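Local coordinates for histidinol-phosphatase (PDB 3DCP), which probably catalyses the hydrolysis of L-histidinol phosphate to L-histidinol and inorganic phosphate, a late step in histidine biosynthesis, at residues Ser121-Glu126 against Met179-Leu184; Val38-Leu43 against Gly91-Tyr96; Asn224-Phe229 against Gly256-Gly261; Lys187-Phe192 against Cys233-Pro238; Cys12-His17 against Val58-Met63. All coordinates share one frame; numbering follows the deposited sequence.

How the contacts relate
From the N terminus, 12-17 opens contact 5 and 38-43 opens contact 2 before 58-63 closes the first loop; 91-96 then closes the second, so the two cross. Contact 1 stands alone: 121-126 opens it and 179-184 closes it across 52 residues, more than half of them helical. The last pair cross as well, since 187-192 opens contact 4 and 224-229 opens contact 3 before 233-238 and 256-261 close them in that order. None is nested. Contact 2 joins neighbouring strands of the larger sheet and contact 3 those of the three-stranded sheet, contact 1 spans from one sheet to the other, and contacts 4 and 5 tie the loops beyond. Contacts 1, 2, 3 and 5 supply metal ligands.

Contact 1 of 5, residues Ser121-Glu126 against Met179-Leu184; sequences SLHFLE and MGHISL. With FE (Fe (III) ion), chain E.
The imidazole rings of His-123 and His-181 meet rim to rim on one iron, neither lying over the other's face, with their planes turned 55° apart. Their NE2 atoms come within 3.2 Å of each other, a closeness set by the shared metal and not by a hydrogen bond: His-123 NE2 sits 2.2 Å from the iron and His-181 NE2 2.3 Å. Over one face of the His-181 ring, near its centre, Leu-184 lays its CD1 methyl. The other methyl, CD2, comes up at the edge of the His-123 ring, 3.8 Å from CD2 of that histidine, so a single leucine packs on both ligands. Ser-121 adds CB, 3.6 Å from His-181 CE1, and its OG passes 3.5 Å from Gly-180 CA before bonding to Glu-93, which also binds this iron.

No direct hydrogen bond joins the backbones; two waters bridge them. One accepts from Leu-122 N and donates to Gly-180 O, the other donates to both Leu-122 O and His-181 O. The His-181 side chain leaves its backbone with CG between N and the carbonyl carbon (chi1 44°), which turns the ring toward His-123 so that NE2 meets the iron.

This is one corner of the metal centre of a PHP domain, where the break in strand 117-127 faces the loop after strand 178-179. His-123 ND1 donates to Asp-95, a second-shell carboxylate that fixes the ring's rotation and would probably make its imidazole a stronger donor to the iron. A water completes the ligands seen on this ion, consistent with a metal-dependent phosphatase site.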
# COMPACT_ATOMS: atom_id res chain seq x y z
N SER A 121 -2.85 0.20 -4.27
CA SER A 121 -1.44 0.55 -4.20
C SER A 121 -0.63 0.32 -5.47
O SER A 121 -0.88 -0.61 -6.24
CB SER A 121 -0.76 -0.24 -3.06
OG SER A 121 -1.38 0.01 -1.81
N LEU A 122 0.37 1.17 -5.68
CA LEU A 122 1.25 1.05 -6.83
C LEU A 122 2.54 0.39 -6.32
O LEU A 122 3.23 0.95 -5.47
CB LEU A 122 1.55 2.44 -7.40
CG LEU A 122 1.85 2.59 -8.89
CD1 LEU A 122 2.95 3.63 -9.07
CD2 LEU A 122 2.25 1.27 -9.50
N HIS A 123 2.86 -0.80 -6.84
CA HIS A 123 4.06 -1.55 -6.44
C HIS A 123 5.00 -1.87 -7.60
O HIS A 123 6.17 -2.18 -7.39
CB HIS A 123 3.69 -2.88 -5.77
CG HIS A 123 2.96 -2.73 -4.47
ND1 HIS A 123 1.74 -3.34 -4.23
CD2 HIS A 123 3.27 -2.04 -3.35
CE1 HIS A 123 1.34 -3.03 -3.01
NE2 HIS A 123 2.24 -2.25 -2.45
N PHE A 124 4.47 -1.83 -8.83
CA PHE A 124 5.27 -2.11 -10.01
C PHE A 124 5.21 -1.01 -11.06
O PHE A 124 4.15 -0.42 -11.31
CB PHE A 124 4.83 -3.43 -10.67
CG PHE A 124 4.94 -4.64 -9.78
CD1 PHE A 124 3.88 -5.01 -8.96
CD2 PHE A 124 6.09 -5.43 -9.79
CE1 PHE A 124 3.95 -6.14 -8.16
CE2 PHE A 124 6.18 -6.56 -8.99
CZ PHE A 124 5.11 -6.92 -8.17
N LEU A 125 6.35 -0.74 -11.68
CA LEU A 125 6.46 0.24 -12.75
C LEU A 125 7.13 -0.42 -13.94
O LEU A 125 7.81 -1.43 -13.78
CB LEU A 125 7.32 1.42 -12.30
CG LEU A 125 6.68 2.60 -11.59
CD1 LEU A 125 7.77 3.63 -11.29
CD2 LEU A 125 5.58 3.22 -12.46
N GLU A 126 6.95 0.13 -15.14
CA GLU A 126 7.66 -0.42 -16.29
C GLU A 126 9.12 -0.10 -16.06
O GLU A 126 9.46 1.02 -15.66
CB GLU A 126 7.19 0.23 -17.60
CG GLU A 126 5.74 -0.11 -17.96
CD GLU A 126 5.28 0.63 -19.20
OE1 GLU A 126 4.21 1.29 -19.13
OE2 GLU A 126 5.97 0.54 -20.23
N MSE A 179 -5.88 5.38 -1.13
CA MSE A 179 -4.64 5.18 -1.88
C MSE A 179 -3.47 4.79 -0.96
O MSE A 179 -3.12 5.53 -0.04
CB MSE A 179 -4.28 6.44 -2.68
CG MSE A 179 -5.42 6.97 -3.56
SE MSE A 179 -6.01 5.74 -4.96
CE MSE A 179 -7.56 4.99 -4.07
N GLY A 180 -2.86 3.64 -1.24
CA GLY A 180 -1.76 3.16 -0.42
C GLY A 180 -0.43 3.89 -0.50
O GLY A 180 -0.00 4.29 -1.58
N HIS A 181 0.21 4.06 0.66
CA HIS A 181 1.54 4.68 0.78
C HIS A 181 2.00 5.42 -0.47
O HIS A 181 2.86 4.93 -1.20
CB HIS A 181 2.57 3.58 1.12
CG HIS A 181 2.41 2.34 0.29
ND1 HIS A 181 2.39 2.36 -1.09
CD2 HIS A 181 2.25 1.04 0.65
CE1 HIS A 181 2.23 1.13 -1.54
NE2 HIS A 181 2.14 0.31 -0.51
N ILE A 182 1.48 6.63 -0.70
CA ILE A 182 1.80 7.37 -1.92
C ILE A 182 3.19 7.96 -2.12
O ILE A 182 3.38 8.79 -3.00
CB ILE A 182 0.75 8.48 -2.21
CG1 ILE A 182 0.75 9.52 -1.09
CG2 ILE A 182 -0.64 7.85 -2.37
CD1 ILE A 182 -0.08 10.75 -1.43
N SER A 183 4.16 7.54 -1.31
CA SER A 183 5.52 8.01 -1.50
C SER A 183 6.45 6.81 -1.35
O SER A 183 7.55 6.92 -0.80
CB SER A 183 5.87 9.09 -0.48
OG SER A 183 5.84 8.58 0.83
N LEU A 184 5.99 5.68 -1.87
CA LEU A 184 6.74 4.42 -1.81
C LEU A 184 8.07 4.52 -2.54
O LEU A 184 8.98 3.72 -2.30
CB LEU A 184 5.91 3.29 -2.42
CG LEU A 184 6.48 1.89 -2.19
CD1 LEU A 184 6.42 1.54 -0.70
CD2 LEU A 184 5.69 0.88 -3.00
FE FE E . 1.97 -2.00 -0.32
O HOH W 1 0.08 3.70 -4.30
O HOH W 2 2.61 3.36 -3.74
O HOH W 3 4.33 -1.43 -0.23

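Contact 2 of 5, residues Val38-Leu43 against Gly91-Tyr96. With ZN (zinc ion), chain D; FE (Fe (III) ion), chain E; FE (Fe (III) ion), chain F.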
# COMPACT_ATOMS: atom_id res chain seq x y z
N VAL A 38 -6.36 -6.22 4.84
CA VAL A 38 -6.31 -5.97 3.41
C VAL A 38 -5.13 -6.72 2.81
O VAL A 38 -4.10 -6.13 2.48
CB VAL A 38 -6.21 -4.47 3.14
CG1 VAL A 38 -7.55 -3.80 3.43
CG2 VAL A 38 -5.13 -3.85 4.03
N GLU A 39 -5.30 -8.02 2.68
CA GLU A 39 -4.24 -8.85 2.14
C GLU A 39 -4.01 -8.56 0.65
O GLU A 39 -4.91 -8.07 -0.04
CB GLU A 39 -4.59 -10.32 2.34
CG GLU A 39 -3.44 -11.23 2.01
CD GLU A 39 -2.20 -10.83 2.77
OE1 GLU A 39 -2.11 -11.16 3.97
OE2 GLU A 39 -1.34 -10.16 2.17
N HIS A 40 -2.82 -8.86 0.17
CA HIS A 40 -2.49 -8.65 -1.23
C HIS A 40 -3.36 -9.48 -2.16
O HIS A 40 -3.45 -10.70 -2.04
CB HIS A 40 -1.03 -9.01 -1.48
CG HIS A 40 -0.07 -8.04 -0.88
ND1 HIS A 40 0.15 -6.78 -1.40
CD2 HIS A 40 0.73 -8.14 0.22
CE1 HIS A 40 1.04 -6.15 -0.66
NE2 HIS A 40 1.40 -6.95 0.33
N ALA A 41 -3.98 -8.81 -3.12
CA ALA A 41 -4.82 -9.50 -4.10
C ALA A 41 -3.92 -10.22 -5.10
O ALA A 41 -2.84 -9.74 -5.43
CB ALA A 41 -5.72 -8.50 -4.82
N PRO A 42 -4.36 -11.39 -5.59
CA PRO A 42 -3.57 -12.15 -6.56
C PRO A 42 -3.25 -11.31 -7.79
O PRO A 42 -4.08 -10.53 -8.26
CB PRO A 42 -4.47 -13.34 -6.88
CG PRO A 42 -5.22 -13.55 -5.59
CD PRO A 42 -5.58 -12.12 -5.22
N LEU A 43 -2.03 -11.44 -8.31
CA LEU A 43 -1.64 -10.68 -9.49
C LEU A 43 -2.20 -11.33 -10.74
O LEU A 43 -2.62 -12.49 -10.72
CB LEU A 43 -0.11 -10.62 -9.61
CG LEU A 43 0.66 -9.94 -8.48
CD1 LEU A 43 2.16 -10.07 -8.76
CD2 LEU A 43 0.25 -8.48 -8.36
N GLY A 91 -10.77 -6.99 3.32
CA GLY A 91 -10.62 -6.53 1.95
C GLY A 91 -9.27 -6.89 1.37
O GLY A 91 -8.64 -7.86 1.80
N PHE A 92 -8.82 -6.11 0.40
CA PHE A 92 -7.54 -6.37 -0.24
C PHE A 92 -6.71 -5.12 -0.45
O PHE A 92 -7.25 -4.02 -0.59
CB PHE A 92 -7.73 -6.96 -1.65
CG PHE A 92 -8.44 -8.28 -1.68
CD1 PHE A 92 -7.79 -9.44 -1.30
CD2 PHE A 92 -9.77 -8.35 -2.10
CE1 PHE A 92 -8.44 -10.67 -1.34
CE2 PHE A 92 -10.44 -9.58 -2.15
CZ PHE A 92 -9.76 -10.74 -1.77
N GLU A 93 -5.40 -5.31 -0.47
CA GLU A 93 -4.53 -4.22 -0.86
C GLU A 93 -4.44 -4.55 -2.35
O GLU A 93 -3.77 -5.51 -2.74
CB GLU A 93 -3.14 -4.32 -0.24
CG GLU A 93 -2.18 -3.36 -0.93
CD GLU A 93 -0.91 -3.12 -0.14
OE1 GLU A 93 -0.49 -4.03 0.59
OE2 GLU A 93 -0.32 -2.04 -0.27
N VAL A 94 -5.17 -3.81 -3.16
CA VAL A 94 -5.20 -4.08 -4.59
C VAL A 94 -4.09 -3.40 -5.35
O VAL A 94 -3.91 -2.19 -5.26
CB VAL A 94 -6.56 -3.66 -5.19
CG1 VAL A 94 -6.58 -3.98 -6.68
CG2 VAL A 94 -7.69 -4.37 -4.46
N ASP A 95 -3.35 -4.19 -6.12
CA ASP A 95 -2.25 -3.67 -6.93
C ASP A 95 -2.80 -2.95 -8.15
O ASP A 95 -3.61 -3.52 -8.90
CB ASP A 95 -1.37 -4.82 -7.44
CG ASP A 95 -0.18 -5.08 -6.56
OD1 ASP A 95 0.82 -4.33 -6.67
OD2 ASP A 95 -0.24 -6.04 -5.76
N TYR A 96 -2.38 -1.71 -8.35
CA TYR A 96 -2.78 -1.01 -9.57
C TYR A 96 -1.75 -1.47 -10.60
O TYR A 96 -0.56 -1.16 -10.49
CB TYR A 96 -2.73 0.51 -9.41
CG TYR A 96 -3.10 1.20 -10.71
CD1 TYR A 96 -4.38 1.06 -11.26
CD2 TYR A 96 -2.15 1.92 -11.43
CE1 TYR A 96 -4.70 1.61 -12.50
CE2 TYR A 96 -2.46 2.47 -12.67
CZ TYR A 96 -3.73 2.31 -13.20
OH TYR A 96 -4.02 2.83 -14.43
ZN ZN D . 3.14 -7.18 1.89
FE FE E . 1.97 -2.00 -0.32
FE FE F . 0.56 -3.57 2.53
O HOH W 4 -1.04 -5.42 -3.28
O HOH W 3 4.33 -1.43 -0.23
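Glu-93 N donates to Glu-39 O at 2.8 Å with an N-H...O angle of 158°, the strong rung between two parallel strands, 34-40 and 87-95, of the barrel-like PHP fold. Two weak bonds, from Glu-39 N to Gly-91 O and from Ala-41 N to Glu-93 O, continue the ladder on either side, and the helical segments between the strands complete a beta-alpha-beta crossover.

His-40 and Glu-93 leave the same face of the sheet and run side by side, ring and carboxylate planes only 16° apart. With CG anti to its backbone N (chi1 167°) and the chain extended beyond, Glu-93 carries its carboxylate out to bridge two irons, OE1 on one and OE2 on the other; OE2 also takes a bond from Ser-121. His-40 instead puts NE2 on the zinc, at 2.3 Å. Its other ring nitrogen, ND1, gives its proton to a water 2.6 Å away, lying in the ring plane. That water in turn donates to Glu-93 O and to Asp-95 OD2, the latter at 2.7 Å, so one water fixes the turn of the imidazole and links it to the neighbouring strand 87-95 at two points.

On the other face, Glu-39 folds back so that OE2 accepts from His-40 N, while OE1 takes the backbone N of Thr-9. Glu-39 O lies at the edge of the Phe-92 ring, and Ala-41 CB packs 4.1 Å from Phe-92 CB. Farther along, past the end of strand 34-40, Leu-43 reaches over to Asp-95, whose OD1 belongs to His-123, and sets its CD2 methyl 3.6 Å from OD2.

Contact 3 of 5, residues Asn224-Phe229 against Gly256-Gly261; sequences NTAGLF and GSDSHG. With FE (Fe (III) ion), chain F; ZN (zinc ion), chain D.
Asn-224 and Gly-256 pair as the last parallel bridge between strands 220-224 and 253-256, their CA atoms 4.6 Å apart. Just past it, Thr-225 N donates to Gly-256 O at 3.0 Å, nearly in line with the C=O bond, and the same oxygen receives a CA-H contact from Asn-224. Both segments then leave the strand geometry: 226-228 winds into a 3-10 segment, and Asp-258 takes backbone angles of the left-handed region.

The Asn-224 amide is used at both ends. OD1 accepts from Ala-226 N at 2.9 Å, closing an Asx turn, while ND2 donates to Asp-258 OD2 at 2.8 Å. That acceptor lies close to the amide plane, but the N-H comes from above the carboxylate plane, 38° out of it, the two planes being 61° apart. Asp-222 also receives from ND2, so the amide is held against rotation. Ala-226 CB rests 3.8 Å from Asp-258 CB.

Thus gripped by this second-shell asparagine, Asp-258 is left with OD1 for iron, 2.4 Å away; two residues on, His-260 puts NE2 on the zinc at 2.3 Å. Metal ligands on loops directly after strands are what a PHP-type trinuclear metal site shows.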
# COMPACT_ATOMS: atom_id res chain seq x y z
N ASN A 224 0.79 5.52 6.07
CA ASN A 224 1.58 4.32 6.31
C ASN A 224 2.89 4.56 7.07
O ASN A 224 3.77 5.27 6.61
CB ASN A 224 1.84 3.68 4.94
CG ASN A 224 2.24 2.23 5.04
OD1 ASN A 224 3.21 1.89 5.71
ND2 ASN A 224 1.51 1.38 4.33
N THR A 225 3.01 3.92 8.24
CA THR A 225 4.18 4.08 9.09
C THR A 225 5.27 3.03 8.86
O THR A 225 6.30 3.06 9.52
CB THR A 225 3.80 4.02 10.58
OG1 THR A 225 3.19 2.75 10.87
CG2 THR A 225 2.83 5.15 10.94
N ALA A 226 5.02 2.11 7.93
CA ALA A 226 5.99 1.06 7.64
C ALA A 226 7.37 1.64 7.34
O ALA A 226 8.38 1.08 7.73
CB ALA A 226 5.51 0.22 6.45
N GLY A 227 7.38 2.79 6.67
CA GLY A 227 8.64 3.42 6.30
C GLY A 227 9.56 3.78 7.46
O GLY A 227 10.78 3.83 7.30
N LEU A 228 8.97 4.03 8.63
CA LEU A 228 9.73 4.38 9.82
C LEU A 228 10.57 3.20 10.30
O LEU A 228 11.52 3.37 11.07
CB LEU A 228 8.80 4.82 10.94
CG LEU A 228 7.92 6.05 10.70
CD1 LEU A 228 7.00 6.29 11.90
CD2 LEU A 228 8.80 7.26 10.45
N PHE A 229 10.21 2.01 9.84
CA PHE A 229 10.91 0.80 10.26
C PHE A 229 11.64 0.05 9.15
O PHE A 229 12.03 -1.11 9.34
CB PHE A 229 9.93 -0.11 11.00
CG PHE A 229 9.25 0.56 12.16
CD1 PHE A 229 8.18 1.41 11.96
CD2 PHE A 229 9.74 0.39 13.46
CE1 PHE A 229 7.59 2.09 13.03
CE2 PHE A 229 9.16 1.07 14.53
CZ PHE A 229 8.09 1.92 14.32
N GLY A 256 -2.11 3.41 8.95
CA GLY A 256 -1.84 2.11 8.38
C GLY A 256 -0.48 1.62 8.84
O GLY A 256 0.55 2.24 8.52
N SER A 257 -0.47 0.54 9.62
CA SER A 257 0.77 -0.02 10.15
C SER A 257 1.43 -0.93 9.12
O SER A 257 2.62 -1.24 9.22
CB SER A 257 0.47 -0.86 11.39
OG SER A 257 -0.21 -2.06 11.04
N ASP A 258 0.65 -1.37 8.14
CA ASP A 258 1.16 -2.28 7.12
C ASP A 258 1.81 -3.49 7.80
O ASP A 258 2.83 -4.00 7.34
CB ASP A 258 2.19 -1.57 6.24
CG ASP A 258 2.11 -2.01 4.79
OD1 ASP A 258 1.72 -3.17 4.54
OD2 ASP A 258 2.46 -1.21 3.90
N SER A 259 1.21 -3.94 8.90
CA SER A 259 1.75 -5.07 9.66
C SER A 259 1.74 -6.40 8.91
O SER A 259 0.74 -6.77 8.29
CB SER A 259 0.97 -5.24 10.98
OG SER A 259 1.15 -4.12 11.85
N HIS A 260 2.86 -7.10 8.97
CA HIS A 260 3.00 -8.42 8.34
C HIS A 260 3.32 -9.44 9.42
O HIS A 260 3.70 -10.57 9.13
CB HIS A 260 4.11 -8.41 7.28
CG HIS A 260 3.78 -7.58 6.09
ND1 HIS A 260 3.66 -6.21 6.14
CD2 HIS A 260 3.50 -7.93 4.81
CE1 HIS A 260 3.33 -5.75 4.95
NE2 HIS A 260 3.22 -6.77 4.12
N GLY A 261 3.15 -9.01 10.66
CA GLY A 261 3.41 -9.86 11.81
C GLY A 261 2.99 -9.18 13.10
O GLY A 261 2.70 -7.98 13.11
FE FE F . 0.56 -3.57 2.53
ZN ZN D . 3.14 -7.18 1.89

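Contact 4 of 5, residues Lys187-Phe192 against Cys233-Pro238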
# COMPACT_ATOMS: atom_id res chain seq x y z
N LYS A 187 11.19 4.50 -0.29
CA LYS A 187 11.54 3.36 0.56
C LYS A 187 13.03 3.07 0.67
O LYS A 187 13.48 2.60 1.70
CB LYS A 187 10.79 2.10 0.12
CG LYS A 187 11.15 0.89 0.98
CD LYS A 187 10.33 -0.33 0.62
CE LYS A 187 10.71 -1.51 1.50
NZ LYS A 187 9.87 -2.69 1.17
N PHE A 188 13.78 3.34 -0.39
CA PHE A 188 15.22 3.10 -0.38
C PHE A 188 16.02 4.39 -0.53
O PHE A 188 17.14 4.39 -1.04
CB PHE A 188 15.59 2.11 -1.48
CG PHE A 188 14.88 0.79 -1.37
CD1 PHE A 188 15.03 -0.00 -0.23
CD2 PHE A 188 14.02 0.36 -2.37
CE1 PHE A 188 14.34 -1.21 -0.09
CE2 PHE A 188 13.31 -0.84 -2.25
CZ PHE A 188 13.47 -1.62 -1.11
N GLN A 189 15.42 5.49 -0.07
CA GLN A 189 16.00 6.83 -0.10
C GLN A 189 17.50 6.94 0.11
O GLN A 189 18.24 7.40 -0.75
CB GLN A 189 15.38 7.69 1.00
CG GLN A 189 14.02 8.22 0.73
CD GLN A 189 13.60 9.19 1.80
OE1 GLN A 189 13.76 8.93 3.00
NE2 GLN A 189 13.06 10.31 1.38
N GLN A 190 17.91 6.57 1.32
CA GLN A 190 19.29 6.69 1.76
C GLN A 190 20.30 5.90 0.94
O GLN A 190 21.48 6.22 0.95
CB GLN A 190 19.38 6.30 3.25
CG GLN A 190 18.28 6.90 4.13
CD GLN A 190 18.33 8.42 4.24
OE1 GLN A 190 19.21 9.08 3.68
NE2 GLN A 190 17.38 8.99 4.98
N PHE A 191 19.85 4.87 0.23
CA PHE A 191 20.75 4.09 -0.61
C PHE A 191 21.19 4.94 -1.79
O PHE A 191 22.24 4.70 -2.39
CB PHE A 191 20.07 2.81 -1.11
CG PHE A 191 20.94 1.96 -2.00
CD1 PHE A 191 20.88 2.10 -3.39
CD2 PHE A 191 21.80 1.01 -1.46
CE1 PHE A 191 21.66 1.30 -4.22
CE2 PHE A 191 22.59 0.20 -2.29
CZ PHE A 191 22.52 0.35 -3.67
N PHE A 192 20.38 5.95 -2.10
CA PHE A 192 20.67 6.85 -3.20
C PHE A 192 21.14 8.21 -2.68
O PHE A 192 21.29 9.15 -3.46
CB PHE A 192 19.43 7.02 -4.06
CG PHE A 192 18.96 5.74 -4.68
CD1 PHE A 192 19.54 5.28 -5.86
CD2 PHE A 192 18.00 4.95 -4.06
CE1 PHE A 192 19.17 4.07 -6.42
CE2 PHE A 192 17.62 3.73 -4.60
CZ PHE A 192 18.21 3.28 -5.79
N CYS A 233 14.83 3.59 4.45
CA CYS A 233 13.79 4.61 4.32
C CYS A 233 13.88 5.58 5.50
O CYS A 233 14.62 6.57 5.44
CB CYS A 233 12.40 3.96 4.28
SG CYS A 233 11.05 5.12 3.98
N GLY A 234 13.12 5.31 6.56
CA GLY A 234 13.15 6.16 7.73
C GLY A 234 12.10 7.26 7.77
O GLY A 234 12.19 8.18 8.59
N GLU A 235 11.10 7.17 6.89
CA GLU A 235 10.04 8.16 6.81
C GLU A 235 8.65 7.53 6.67
O GLU A 235 8.51 6.39 6.24
CB GLU A 235 10.28 9.07 5.60
CG GLU A 235 10.75 10.47 5.94
CD GLU A 235 9.67 11.29 6.60
OE1 GLU A 235 9.58 12.49 6.27
OE2 GLU A 235 8.93 10.75 7.46
N THR A 236 7.61 8.28 7.05
CA THR A 236 6.24 7.80 6.90
C THR A 236 5.82 8.06 5.45
O THR A 236 6.37 8.95 4.80
CB THR A 236 5.25 8.56 7.80
OG1 THR A 236 5.37 9.96 7.55
CG2 THR A 236 5.52 8.28 9.27
N TYR A 237 4.86 7.29 4.95
CA TYR A 237 4.35 7.48 3.58
C TYR A 237 2.96 8.10 3.72
O TYR A 237 2.01 7.41 4.12
CB TYR A 237 4.22 6.14 2.84
CG TYR A 237 5.45 5.25 2.84
CD1 TYR A 237 6.60 5.59 2.12
CD2 TYR A 237 5.43 4.02 3.51
CE1 TYR A 237 7.69 4.72 2.05
CE2 TYR A 237 6.51 3.15 3.44
CZ TYR A 237 7.63 3.50 2.72
OH TYR A 237 8.68 2.61 2.62
N PRO A 238 2.81 9.38 3.36
CA PRO A 238 3.83 10.31 2.87
C PRO A 238 4.46 11.11 4.00
O PRO A 238 4.07 10.96 5.16
CB PRO A 238 3.03 11.20 1.95
CG PRO A 238 1.77 11.39 2.75
CD PRO A 238 1.46 9.99 3.26
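Lys-187 and Cys-233 bring their CA atoms to 4.6 Å, yet no hydrogen bond crosses between the two segments; 187-192 goes on into a 3-10 turn at 189-191, while 233-238 bends at Cys-233 and Gly-234, then runs extended from Glu-235 to the cis peptide before Pro-238. Cys-233 CB presses on Lys-187 O at 3.1 Å, and with SG anti to the cysteine N (chi1 -175°) the sulfur lies 3.9 Å from Lys-187 CA. The same SG accepts from Glu-235 N, 3.6 Å away, which curls the segment round the thiol.

Tyr-237 comes in with its hydroxyl end: OH sits 3.3 Å from Lys-187 CB and 3.4 Å from Lys-187 CG, against the aliphatic part of the lysine, and Lys-187 N lies at the edge of the ring. Fully extended, the lysine carries NZ past the tyrosine to the carbonyl of Asp-135.

Both segments are loops that follow strands of the three-stranded parallel sheet of the PHP barrel, 178-179 for the first and 220-224 for the second. Tyr-237 touches His-181 of the iron site from here.

Beyond the lysine, Gln-189 faces Cys-233 with OE1 3.5 Å from Cys-233 O, while its NE2 is taken by Gln-186. Gln-190 adds CG, 3.9 Å from that same carbonyl oxygen. Glu-235 turns its carboxylate away, into a salt bridge with Lys-275 and a hydrogen bond to Thr-196.

Contact 5 of 5, residues Cys12-His17 against Val58-Met63; sequences CPHGTH and VTTASM. With ZN (zinc ion), chain D.
His-14 and Thr-60 cross obliquely, the ring standing with one edge turned to the opposite backbone. From that edge ND1 donates to Thr-60 O at 2.7 Å with an N-H...O angle of 166°; the oxygen lies in the ring plane, although the nitrogen sits 39° above the carbonyl plane. Beside it CE1 comes 3.0 Å from Ala-61 O, so two successive carbonyls line one rim.

Because CG of His-14 lies between the backbone N and the carbonyl carbon (chi1 52°), the ring folds over its own turn, and Cys-12 SG lies over one face, near its centre. NE2, on the far side from Thr-60, binds the zinc together with His-40 and His-260. The carbonyl behind ND1 therefore fixes the ring's rotation and would probably strengthen NE2 as a ligand.

Pro-13 packs against segment 58-63 with CB and CG, its CB 3.3 Å from Thr-60 O and its CG 3.5 Å from Ser-62 O. It sits in the type I turn from Cys-12 to Gly-15, within the loop after strand 3-7. Opposite, the chain leaves helix 56-59: Ser-62 bonds to Ala-41 O just beyond strand 34-40, and Met-63, a selenomethionine, packs on Leu-68 and Tyr-71 of helix 68-81.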
# COMPACT_ATOMS: atom_id res chain seq x y z
N CYS A 12 0.02 -14.04 3.25
CA CYS A 12 0.99 -13.23 2.52
C CYS A 12 2.29 -14.02 2.40
O CYS A 12 2.95 -14.30 3.40
CB CYS A 12 1.25 -11.91 3.24
SG CYS A 12 2.50 -10.89 2.43
N PRO A 13 2.68 -14.38 1.18
CA PRO A 13 3.91 -15.16 0.94
C PRO A 13 5.19 -14.55 1.51
O PRO A 13 6.08 -15.29 1.92
CB PRO A 13 3.95 -15.27 -0.58
CG PRO A 13 2.50 -15.19 -0.98
CD PRO A 13 2.01 -14.07 -0.10
N HIS A 14 5.28 -13.23 1.54
CA HIS A 14 6.48 -12.59 2.07
C HIS A 14 6.31 -12.06 3.49
O HIS A 14 7.16 -11.31 3.98
CB HIS A 14 6.93 -11.45 1.17
CG HIS A 14 5.85 -10.47 0.85
ND1 HIS A 14 4.94 -10.67 -0.16
CD2 HIS A 14 5.51 -9.29 1.44
CE1 HIS A 14 4.08 -9.66 -0.19
NE2 HIS A 14 4.40 -8.81 0.77
N GLY A 15 5.21 -12.42 4.14
CA GLY A 15 4.99 -11.97 5.50
C GLY A 15 5.78 -12.82 6.48
O GLY A 15 6.57 -13.69 6.09
N THR A 16 5.57 -12.58 7.76
CA THR A 16 6.25 -13.32 8.81
C THR A 16 5.55 -14.66 9.04
O THR A 16 6.03 -15.52 9.78
CB THR A 16 6.25 -12.52 10.12
OG1 THR A 16 7.16 -13.12 11.05
CG2 THR A 16 4.85 -12.52 10.71
N HIS A 17 4.39 -14.81 8.41
CA HIS A 17 3.56 -16.00 8.53
C HIS A 17 2.90 -16.15 9.90
O HIS A 17 2.32 -17.19 10.20
CB HIS A 17 4.35 -17.27 8.20
CG HIS A 17 4.79 -17.33 6.77
ND1 HIS A 17 6.01 -16.86 6.34
CD2 HIS A 17 4.13 -17.73 5.65
CE1 HIS A 17 6.09 -16.97 5.02
NE2 HIS A 17 4.96 -17.49 4.58
N VAL A 58 7.98 -11.21 -7.54
CA VAL A 58 6.72 -11.57 -8.19
C VAL A 58 6.08 -12.83 -7.61
O VAL A 58 4.89 -12.83 -7.27
CB VAL A 58 6.94 -11.78 -9.72
CG1 VAL A 58 5.61 -12.07 -10.41
CG2 VAL A 58 7.58 -10.54 -10.32
N THR A 59 6.85 -13.91 -7.52
CA THR A 59 6.34 -15.17 -6.99
C THR A 59 5.86 -14.99 -5.55
O THR A 59 4.91 -15.64 -5.11
CB THR A 59 7.44 -16.26 -6.99
OG1 THR A 59 8.49 -15.89 -6.10
CG2 THR A 59 8.02 -16.44 -8.38
N THR A 60 6.53 -14.10 -4.84
CA THR A 60 6.24 -13.83 -3.43
C THR A 60 5.24 -12.68 -3.20
O THR A 60 4.76 -12.49 -2.08
CB THR A 60 7.60 -13.57 -2.71
OG1 THR A 60 8.12 -14.81 -2.22
CG2 THR A 60 7.45 -12.60 -1.58
N ALA A 61 4.91 -11.96 -4.27
CA ALA A 61 4.00 -10.81 -4.19
C ALA A 61 2.69 -11.05 -3.45
O ALA A 61 2.33 -10.28 -2.56
CB ALA A 61 3.72 -10.28 -5.60
N SER A 62 1.96 -12.10 -3.81
CA SER A 62 0.69 -12.37 -3.16
C SER A 62 0.22 -13.80 -3.30
O SER A 62 0.85 -14.61 -3.97
CB SER A 62 -0.39 -11.45 -3.72
OG SER A 62 -0.70 -11.83 -5.05
N MSE A 63 -0.90 -14.11 -2.65
CA MSE A 63 -1.48 -15.44 -2.69
C MSE A 63 -2.04 -15.77 -4.07
O MSE A 63 -2.17 -14.89 -4.93
CB MSE A 63 -2.59 -15.55 -1.65
CG MSE A 63 -3.58 -14.40 -1.71
SE MSE A 63 -5.19 -14.71 -0.68
CE MSE A 63 -6.19 -15.55 -2.08
ZN ZN D . 3.14 -7.18 1.89